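Local coordinates for antigen MTB48, Mycobacterial protein (Mycobacterium smegmatis, PDB 4WJ1) that is the ESX-1 type VII secretion protein EspB, here its N-terminal PE–PPE part, and is probably involved in DNA conjugation, at least in the recipient strain, at residues A217-D222 against S273-I278. Sequence-based numbering, arbitrary orientation.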
ATOM      1  N   ALA A 217      -8.742   3.705   9.438  1.00 35.22           N
ATOM      2  CA  ALA A 217     -10.073   3.988   8.910  1.00 34.22           C
ATOM      3  C   ALA A 217     -11.150   3.505   9.887  1.00 37.39           C
ATOM      4  O   ALA A 217     -12.150   4.190  10.107  1.00 36.36           O
ATOM      5  CB  ALA A 217     -10.262   3.338   7.532  1.00 27.23           C
ATOM      6  N   THR A 218     -10.935   2.328  10.468  1.00 32.02           N
ATOM      7  CA  THR A 218     -11.837   1.800  11.481  1.00 28.80           C
ATOM      8  C   THR A 218     -11.952   2.767  12.648  1.00 32.55           C
ATOM      9  O   THR A 218     -13.038   3.046  13.152  1.00 38.38           O
ATOM     10  CB  THR A 218     -11.354   0.442  11.999  1.00 29.53           C
ATOM     11  OG1 THR A 218     -11.520  -0.546  10.973  1.00 34.05           O
ATOM     12  CG2 THR A 218     -12.139   0.030  13.240  1.00 29.11           C
ATOM     13  N   THR A 219     -10.817   3.285  13.075  1.00 36.33           N
ATOM     14  CA  THR A 219     -10.789   4.246  14.162  1.00 38.60           C
ATOM     15  C   THR A 219     -11.654   5.457  13.824  1.00 41.32           C
ATOM     16  O   THR A 219     -12.413   5.942  14.656  1.00 45.81           O
ATOM     17  CB  THR A 219      -9.347   4.653  14.457  1.00 33.69           C
ATOM     18  OG1 THR A 219      -8.705   3.547  15.098  1.00 39.11           O
ATOM     19  CG2 THR A 219      -9.286   5.861  15.377  1.00 33.62           C
ATOM     20  N   PHE A 220     -11.561   5.903  12.576  1.00 33.99           N
ATOM     21  CA  PHE A 220     -12.338   7.029  12.093  1.00 35.85           C
ATOM     22  C   PHE A 220     -13.847   6.715  12.036  1.00 36.52           C
ATOM     23  O   PHE A 220     -14.646   7.434  12.624  1.00 38.64           O
ATOM     24  CB  PHE A 220     -11.808   7.438  10.721  1.00 35.60           C
ATOM     25  CG  PHE A 220     -12.600   8.516  10.043  1.00 38.77           C
ATOM     26  CD1 PHE A 220     -13.063   9.609  10.745  1.00 38.64           C
ATOM     27  CD2 PHE A 220     -12.837   8.453   8.686  1.00 47.51           C
ATOM     28  CE1 PHE A 220     -13.762  10.607  10.117  1.00 35.86           C
ATOM     29  CE2 PHE A 220     -13.539   9.453   8.052  1.00 50.51           C
ATOM     30  CZ  PHE A 220     -14.005  10.530   8.774  1.00 42.45           C
ATOM     31  N   VAL A 221     -14.241   5.641  11.354  1.00 29.72           N
ATOM     32  CA  VAL A 221     -15.658   5.366  11.226  1.00 32.67           C
ATOM     33  C   VAL A 221     -16.289   5.026  12.575  1.00 38.61           C
ATOM     34  O   VAL A 221     -17.436   5.400  12.831  1.00 41.70           O
ATOM     35  CB  VAL A 221     -15.937   4.249  10.212  1.00 28.71           C
ATOM     36  CG1 VAL A 221     -15.551   4.711   8.833  1.00 26.94           C
ATOM     37  CG2 VAL A 221     -15.219   2.984  10.575  1.00 27.30           C
ATOM     38  N   ASP A 222     -15.548   4.364  13.455  1.00 33.67           N
ATOM     39  CA  ASP A 222     -16.068   4.129  14.796  1.00 37.64           C
ATOM     40  C   ASP A 222     -16.353   5.451  15.487  1.00 38.68           C
ATOM     41  O   ASP A 222     -17.404   5.621  16.111  1.00 41.94           O
ATOM     42  CB  ASP A 222     -15.102   3.301  15.640  1.00 36.10           C
ATOM     43  CG  ASP A 222     -15.062   1.834  15.218  1.00 49.07           C
ATOM     44  OD1 ASP A 222     -15.871   1.444  14.348  1.00 52.83           O
ATOM     45  OD2 ASP A 222     -14.229   1.068  15.765  1.00 50.52           O
ATOM     46  N   SER A 273     -11.023  10.411  16.701  1.00 45.05           N
ATOM     47  CA  SER A 273     -10.760  10.110  15.301  1.00 43.94           C
ATOM     48  C   SER A 273      -9.329  10.432  14.905  1.00 48.32           C
ATOM     49  O   SER A 273      -9.004  10.393  13.725  1.00 48.33           O
ATOM     50  CB  SER A 273     -11.725  10.873  14.390  1.00 41.57           C
ATOM     51  OG  SER A 273     -11.446  12.264  14.412  1.00 46.90           O
ATOM     52  N   GLN A 274      -8.483  10.770  15.875  1.00 51.50           N
ATOM     53  CA  GLN A 274      -7.070  11.016  15.589  1.00 50.37           C
ATOM     54  C   GLN A 274      -6.422   9.761  15.035  1.00 54.83           C
ATOM     55  O   GLN A 274      -6.541   8.686  15.615  1.00 60.65           O
ATOM     56  CB  GLN A 274      -6.316  11.460  16.839  1.00 47.99           C
ATOM     57  CG  GLN A 274      -6.451  12.928  17.172  1.00 52.69           C
ATOM     58  CD  GLN A 274      -5.752  13.274  18.468  1.00 66.92           C
ATOM     59  OE1 GLN A 274      -6.401  13.474  19.496  1.00 73.08           O
ATOM     60  NE2 GLN A 274      -4.417  13.343  18.430  1.00 70.30           N
ATOM     61  N   ILE A 275      -5.737   9.903  13.908  1.00 53.93           N
ATOM     62  CA  ILE A 275      -5.082   8.775  13.262  1.00 49.56           C
ATOM     63  C   ILE A 275      -3.621   9.087  12.991  1.00 47.52           C
ATOM     64  O   ILE A 275      -3.215  10.252  12.999  1.00 51.04           O
ATOM     65  CB  ILE A 275      -5.758   8.429  11.946  1.00 44.20           C
ATOM     66  CG1 ILE A 275      -5.693   9.641  11.018  1.00 43.59           C
ATOM     67  CG2 ILE A 275      -7.187   8.015  12.184  1.00 39.82           C
ATOM     68  CD1 ILE A 275      -6.237   9.370   9.658  1.00 43.99           C
ATOM     69  N   GLN A 276      -2.826   8.054  12.748  1.00 48.26           N
ATOM     70  CA  GLN A 276      -1.415   8.278  12.477  1.00 53.01           C
ATOM     71  C   GLN A 276      -1.085   8.027  11.010  1.00 47.84           C
ATOM     72  O   GLN A 276      -1.724   7.206  10.341  1.00 51.69           O
ATOM     73  CB  GLN A 276      -0.536   7.412  13.380  1.00 66.52           C
ATOM     74  CG  GLN A 276      -1.179   6.133  13.892  1.00 77.84           C
ATOM     75  CD  GLN A 276      -0.310   5.427  14.931  1.00 92.69           C
ATOM     76  OE1 GLN A 276      -0.071   5.957  16.022  1.00 98.72           O
ATOM     77  NE2 GLN A 276       0.176   4.229  14.590  1.00 89.06           N
ATOM     78  N   GLU A 277      -0.099   8.772  10.521  1.00 48.46           N
ATOM     79  CA  GLU A 277       0.375   8.677   9.149  1.00 43.24           C
ATOM     80  C   GLU A 277       0.912   7.282   8.856  1.00 44.03           C
ATOM     81  O   GLU A 277       1.585   6.679   9.686  1.00 44.35           O
ATOM     82  CB  GLU A 277       1.460   9.730   8.889  1.00 46.33           C
ATOM     83  CG  GLU A 277       1.909   9.824   7.438  1.00 53.51           C
ATOM     84  CD  GLU A 277       3.028  10.833   7.222  1.00 60.18           C
ATOM     85  OE1 GLU A 277       3.387  11.561   8.180  1.00 61.84           O
ATOM     86  OE2 GLU A 277       3.554  10.888   6.087  1.00 64.59           O
ATOM     87  N   ILE A 278       0.580   6.767   7.680  1.00 42.45           N
ATOM     88  CA  ILE A 278       1.121   5.508   7.203  1.00 43.82           C
ATOM     89  C   ILE A 278       2.321   5.857   6.353  1.00 51.79           C
ATOM     90  O   ILE A 278       2.177   6.504   5.312  1.00 58.02           O
ATOM     91  CB  ILE A 278       0.101   4.706   6.364  1.00 45.53           C
ATOM     92  CG1 ILE A 278      -1.231   4.569   7.106  1.00 43.11           C
ATOM     93  CG2 ILE A 278       0.650   3.341   6.014  1.00 43.77           C
ATOM     94  CD1 ILE A 278      -1.128   3.745   8.368  1.00 43.41           C
TER
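In the elongated PE–PPE helical bundle, the loop that leaves helix 248-272 packs back against helix 187-230. Residues 273-278 meet this helix at 217-222, mainly on T219 and F220. S273 is the first residue past helical geometry. From Q274 on the chain is extended and runs antiparallel to helix 187-230. Residues 273-278 pass A223, E216, R212 and E209 in turn. The loop also follows helix 40-96.

The contact is small, with 179 Å² buried, and is made by van der Waals packing. F220 and S273 form its buried end, where their CA atoms lie 4.7 Å apart. F220 has CG anti to the backbone N (chi1 175°). S273 meets the edge of the ring, close to its plane, with CB 4.1 Å from F220 CD1. V45 of helix 40-96 touches both residues, and M156 of helix 154-178 also packs on the F220 side chain. The S273 hydroxyl sits between its own N and carbonyl carbon (chi1 69°), and OG is hydrogen-bonded to Y269 O.

T219 has its CB directed toward the loop. Its methyl CG2, anti to the backbone N, does the touching, while OG1 is taken by Q215 O. The CB of I275 is directed back toward the helix. The two side chains meet methyl to methyl, with T219 CG2 4.4 Å from I275 CG2. I275 also touches L49 of helix 40-96. One residue further on, Q276 N bonds to E216 OE1, tying the loop backbone to helix 187-230. Q274 has its CB directed away from the helix, and its backbone makes the approach: Q274 O lies 3.9 Å from T219 CG2.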